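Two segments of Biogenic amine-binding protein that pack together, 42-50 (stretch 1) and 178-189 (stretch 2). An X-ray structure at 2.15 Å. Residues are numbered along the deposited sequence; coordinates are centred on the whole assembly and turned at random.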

# COMPACT_ATOMS: atom_id res chain seq x y z
N ASN A 42 -3.90 -7.15 -9.92
CA ASN A 42 -2.57 -6.60 -10.20
C ASN A 42 -1.42 -7.11 -9.32
O ASN A 42 -1.64 -7.66 -8.23
CB ASN A 42 -2.58 -5.07 -10.08
CG ASN A 42 -3.62 -4.40 -10.95
OD1 ASN A 42 -3.56 -4.46 -12.18
ND2 ASN A 42 -4.56 -3.72 -10.32
N CYS A 43 -0.19 -6.92 -9.81
CA CYS A 43 1.03 -7.16 -9.06
C CYS A 43 1.56 -5.80 -8.65
O CYS A 43 1.96 -5.00 -9.51
CB CYS A 43 2.07 -7.85 -9.94
SG CYS A 43 1.50 -9.38 -10.71
N THR A 44 1.54 -5.52 -7.36
CA THR A 44 2.00 -4.22 -6.89
C THR A 44 3.26 -4.33 -6.04
O THR A 44 3.35 -5.16 -5.13
CB THR A 44 0.91 -3.44 -6.14
OG1 THR A 44 -0.14 -3.05 -7.05
CG2 THR A 44 1.51 -2.19 -5.50
N LYS A 45 4.24 -3.50 -6.35
CA LYS A 45 5.41 -3.34 -5.51
C LYS A 45 5.52 -1.86 -5.22
O LYS A 45 5.23 -1.03 -6.09
CB LYS A 45 6.67 -3.84 -6.23
CG LYS A 45 7.97 -3.56 -5.49
CD LYS A 45 9.16 -4.18 -6.22
CE LYS A 45 10.45 -4.02 -5.41
NZ LYS A 45 11.60 -4.76 -6.03
N PHE A 46 5.89 -1.51 -4.00
CA PHE A 46 6.14 -0.10 -3.73
C PHE A 46 7.42 0.17 -2.97
O PHE A 46 7.95 -0.68 -2.26
CB PHE A 46 4.91 0.64 -3.16
CG PHE A 46 4.40 0.13 -1.82
CD1 PHE A 46 4.65 0.86 -0.66
CD2 PHE A 46 3.62 -1.01 -1.74
CE1 PHE A 46 4.14 0.43 0.58
CE2 PHE A 46 3.11 -1.44 -0.51
CZ PHE A 46 3.38 -0.73 0.65
N LEU A 47 7.94 1.37 -3.19
CA LEU A 47 9.21 1.79 -2.62
C LEU A 47 8.96 3.03 -1.78
O LEU A 47 8.31 3.97 -2.23
CB LEU A 47 10.19 2.12 -3.76
CG LEU A 47 11.68 2.18 -3.46
CD1 LEU A 47 12.18 0.80 -3.10
CD2 LEU A 47 12.44 2.72 -4.67
N HIS A 48 9.49 3.07 -0.57
CA HIS A 48 9.24 4.27 0.22
C HIS A 48 10.37 4.73 1.14
O HIS A 48 11.30 3.98 1.44
CB HIS A 48 7.88 4.21 0.95
CG HIS A 48 7.73 3.05 1.89
ND1 HIS A 48 6.52 2.69 2.44
CD2 HIS A 48 8.65 2.18 2.39
CE1 HIS A 48 6.69 1.64 3.23
NE2 HIS A 48 7.97 1.32 3.22
N GLN A 49 10.29 5.98 1.56
CA GLN A 49 11.33 6.57 2.39
C GLN A 49 10.76 7.63 3.31
O GLN A 49 9.72 8.23 3.03
CB GLN A 49 12.41 7.21 1.51
CG GLN A 49 11.81 8.10 0.43
CD GLN A 49 12.79 9.11 -0.15
OE1 GLN A 49 13.96 8.79 -0.43
NE2 GLN A 49 12.32 10.33 -0.34
N LYS A 50 11.47 7.84 4.42
CA LYS A 50 11.23 8.96 5.31
C LYS A 50 12.54 9.75 5.38
O LYS A 50 13.57 9.21 5.79
CB LYS A 50 10.85 8.45 6.70
CG LYS A 50 10.64 9.57 7.73
CD LYS A 50 10.41 9.01 9.14
CE LYS A 50 11.65 9.19 10.03
NZ LYS A 50 11.99 10.62 10.32
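Stretch 2 178-189: QYDDETLQKLLK

Stretch 2 packs as a short loop followed by a helix along one side of the strand in stretch 1, in a largely apolar contact with a single salt bridge where the helix begins, and buries 598 Å² in total. Residues 43-50 form the strand, and its alternation decides which side chains take part: the CA-to-CB bonds of Cys43, Lys45, Leu47 and Gln49 point toward stretch 2, whereas those of Thr44, Phe46 and His48 point away. Gln178 to Asp180 are in loop conformation, and the helix runs from Asp181 to Lys189. It travels in nearly the same direction as the strand, with a signed crossing angle of -28° and a closest approach of 8.7 Å between axes. The register therefore advances together on both segments, Cys43 lying nearest Gln178, Lys45 nearest Tyr179, Leu47 nearest Leu184 and His48 nearest Leu188.

At the start, the extended backbone of Tyr179 brings its ring, with chi1 in the m well, against the strand. Tyr179 CD1 lies 3.3 Å from Lys45 CB, and Tyr179 CE1 lies 3.8 Å from Cys43 CB. A water oxygen lies 2.9 Å from Cys43 O and 2.8 Å from Gln178 O, within hydrogen-bonding distance of both backbones where the loop meets the first strand residue.

The helix begins after Asp180, the N-cap residue, whose OD1 accepts from Thr183 N at 3.1 Å; Thr183 OG1 also donates to Asp180 OD2 at 2.6 Å. This capping satisfies an amide that has no helical carbonyl before it, while the Asp180 side chain takes no part in the contact with stretch 1. Asp181 does: its CA-to-CB bond points sideways, but its carboxylate comes nearer the strand. Lys45, with all four chi angles in the t well, is fully extended and reaches it, forming a salt bridge and hydrogen bond of 2.8 Å between Lys45 NZ and Asp181 OD1. The aliphatic part of the same lysine passes Leu184, with Lys45 CG 4.0 Å from Leu184 CD1.

Farther along, Leu184 and Leu188, one helical turn apart, both point toward the strand. Leu47 meets the two of them: Leu47 CD2 is 4.2 Å from Leu184 CB and 4.0 Å from Leu188 CD2. Leu188 closes the contact, its CD1 lying 3.7 Å from Leu47 O and 3.6 Å from Gln49 CG, so that the glutamine contributes an aliphatic carbon to the packing. Lys50 is out of reach.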

# COMPACT_ATOMS: atom_id res chain seq x y z
N GLN A 178 5.31 -8.62 -12.92
CA GLN A 178 6.51 -7.80 -13.03
C GLN A 178 6.36 -6.44 -12.36
O GLN A 178 5.24 -6.00 -12.03
CB GLN A 178 6.99 -7.69 -14.48
CG GLN A 178 6.04 -6.98 -15.41
CD GLN A 178 6.59 -6.89 -16.82
OE1 GLN A 178 6.89 -5.80 -17.32
NE2 GLN A 178 6.71 -8.04 -17.47
N TYR A 179 7.49 -5.79 -12.13
CA TYR A 179 7.55 -4.60 -11.30
C TYR A 179 8.51 -3.60 -11.95
O TYR A 179 9.62 -3.97 -12.34
CB TYR A 179 8.05 -4.99 -9.91
CG TYR A 179 7.24 -6.12 -9.29
CD1 TYR A 179 5.99 -5.88 -8.74
CD2 TYR A 179 7.72 -7.42 -9.27
CE1 TYR A 179 5.24 -6.90 -8.17
CE2 TYR A 179 6.98 -8.45 -8.71
CZ TYR A 179 5.73 -8.18 -8.16
OH TYR A 179 4.98 -9.19 -7.60
N ASP A 180 8.08 -2.35 -12.08
CA ASP A 180 8.89 -1.35 -12.75
C ASP A 180 9.87 -0.71 -11.75
O ASP A 180 9.70 0.43 -11.36
CB ASP A 180 8.02 -0.28 -13.40
CG ASP A 180 8.79 0.58 -14.38
OD1 ASP A 180 10.04 0.52 -14.36
OD2 ASP A 180 8.15 1.31 -15.17
N ASP A 181 10.87 -1.48 -11.34
CA ASP A 181 11.87 -1.01 -10.39
C ASP A 181 12.56 0.29 -10.81
O ASP A 181 12.89 1.12 -9.96
CB ASP A 181 12.91 -2.10 -10.16
CG ASP A 181 12.40 -3.21 -9.25
OD1 ASP A 181 12.01 -2.90 -8.11
OD2 ASP A 181 12.38 -4.38 -9.68
N GLU A 182 12.81 0.46 -12.10
CA GLU A 182 13.55 1.65 -12.52
C GLU A 182 12.67 2.90 -12.39
O GLU A 182 13.16 3.96 -12.00
CB GLU A 182 14.14 1.50 -13.93
CG GLU A 182 13.31 2.13 -15.03
CD GLU A 182 14.17 2.72 -16.13
OE1 GLU A 182 15.21 2.12 -16.48
OE2 GLU A 182 13.81 3.80 -16.64
N THR A 183 11.38 2.77 -12.69
CA THR A 183 10.47 3.89 -12.52
C THR A 183 10.27 4.19 -11.04
O THR A 183 10.17 5.34 -10.63
CB THR A 183 9.10 3.65 -13.20
OG1 THR A 183 9.28 3.64 -14.62
CG2 THR A 183 8.12 4.75 -12.84
N LEU A 184 10.23 3.13 -10.23
CA LEU A 184 10.08 3.29 -8.79
C LEU A 184 11.22 4.16 -8.26
O LEU A 184 10.98 5.16 -7.57
CB LEU A 184 10.08 1.93 -8.09
CG LEU A 184 8.83 1.03 -8.18
CD1 LEU A 184 9.07 -0.25 -7.39
CD2 LEU A 184 7.59 1.74 -7.65
N GLN A 185 12.45 3.77 -8.58
CA GLN A 185 13.64 4.50 -8.11
C GLN A 185 13.65 5.94 -8.64
O GLN A 185 13.87 6.89 -7.90
CB GLN A 185 14.91 3.74 -8.51
CG GLN A 185 16.21 4.53 -8.37
CD GLN A 185 16.66 4.70 -6.92
OE1 GLN A 185 16.21 3.98 -6.02
NE2 GLN A 185 17.56 5.65 -6.69
N LYS A 186 13.37 6.09 -9.93
CA LYS A 186 13.34 7.41 -10.55
C LYS A 186 12.30 8.36 -9.93
O LYS A 186 12.61 9.52 -9.63
CB LYS A 186 13.09 7.26 -12.05
CG LYS A 186 13.28 8.52 -12.86
CD LYS A 186 12.97 8.25 -14.32
CE LYS A 186 11.50 7.87 -14.50
NZ LYS A 186 10.60 9.00 -14.16
N LEU A 187 11.07 7.89 -9.76
CA LEU A 187 10.03 8.77 -9.22
C LEU A 187 10.30 9.11 -7.76
O LEU A 187 10.00 10.21 -7.30
CB LEU A 187 8.63 8.16 -9.42
CG LEU A 187 8.11 8.17 -10.87
CD1 LEU A 187 6.74 7.56 -10.97
CD2 LEU A 187 8.10 9.59 -11.41
N LEU A 188 10.88 8.17 -7.03
CA LEU A 188 11.19 8.40 -5.63
C LEU A 188 12.16 9.57 -5.47
O LEU A 188 12.05 10.36 -4.52
CB LEU A 188 11.78 7.14 -4.99
CG LEU A 188 11.97 7.20 -3.47
CD1 LEU A 188 10.68 6.82 -2.76
CD2 LEU A 188 13.10 6.27 -3.05
N LYS A 189 13.10 9.70 -6.40
CA LYS A 189 14.10 10.76 -6.32
C LYS A 189 13.64 12.06 -6.99
O LYS A 189 14.12 13.14 -6.66
CB LYS A 189 15.44 10.28 -6.88
CG LYS A 189 16.59 11.25 -6.63
CD LYS A 189 17.92 10.52 -6.48
CE LYS A 189 18.27 9.73 -7.73
NZ LYS A 189 19.61 9.08 -7.62
O HOH W 1 4.35 -3.73 -10.57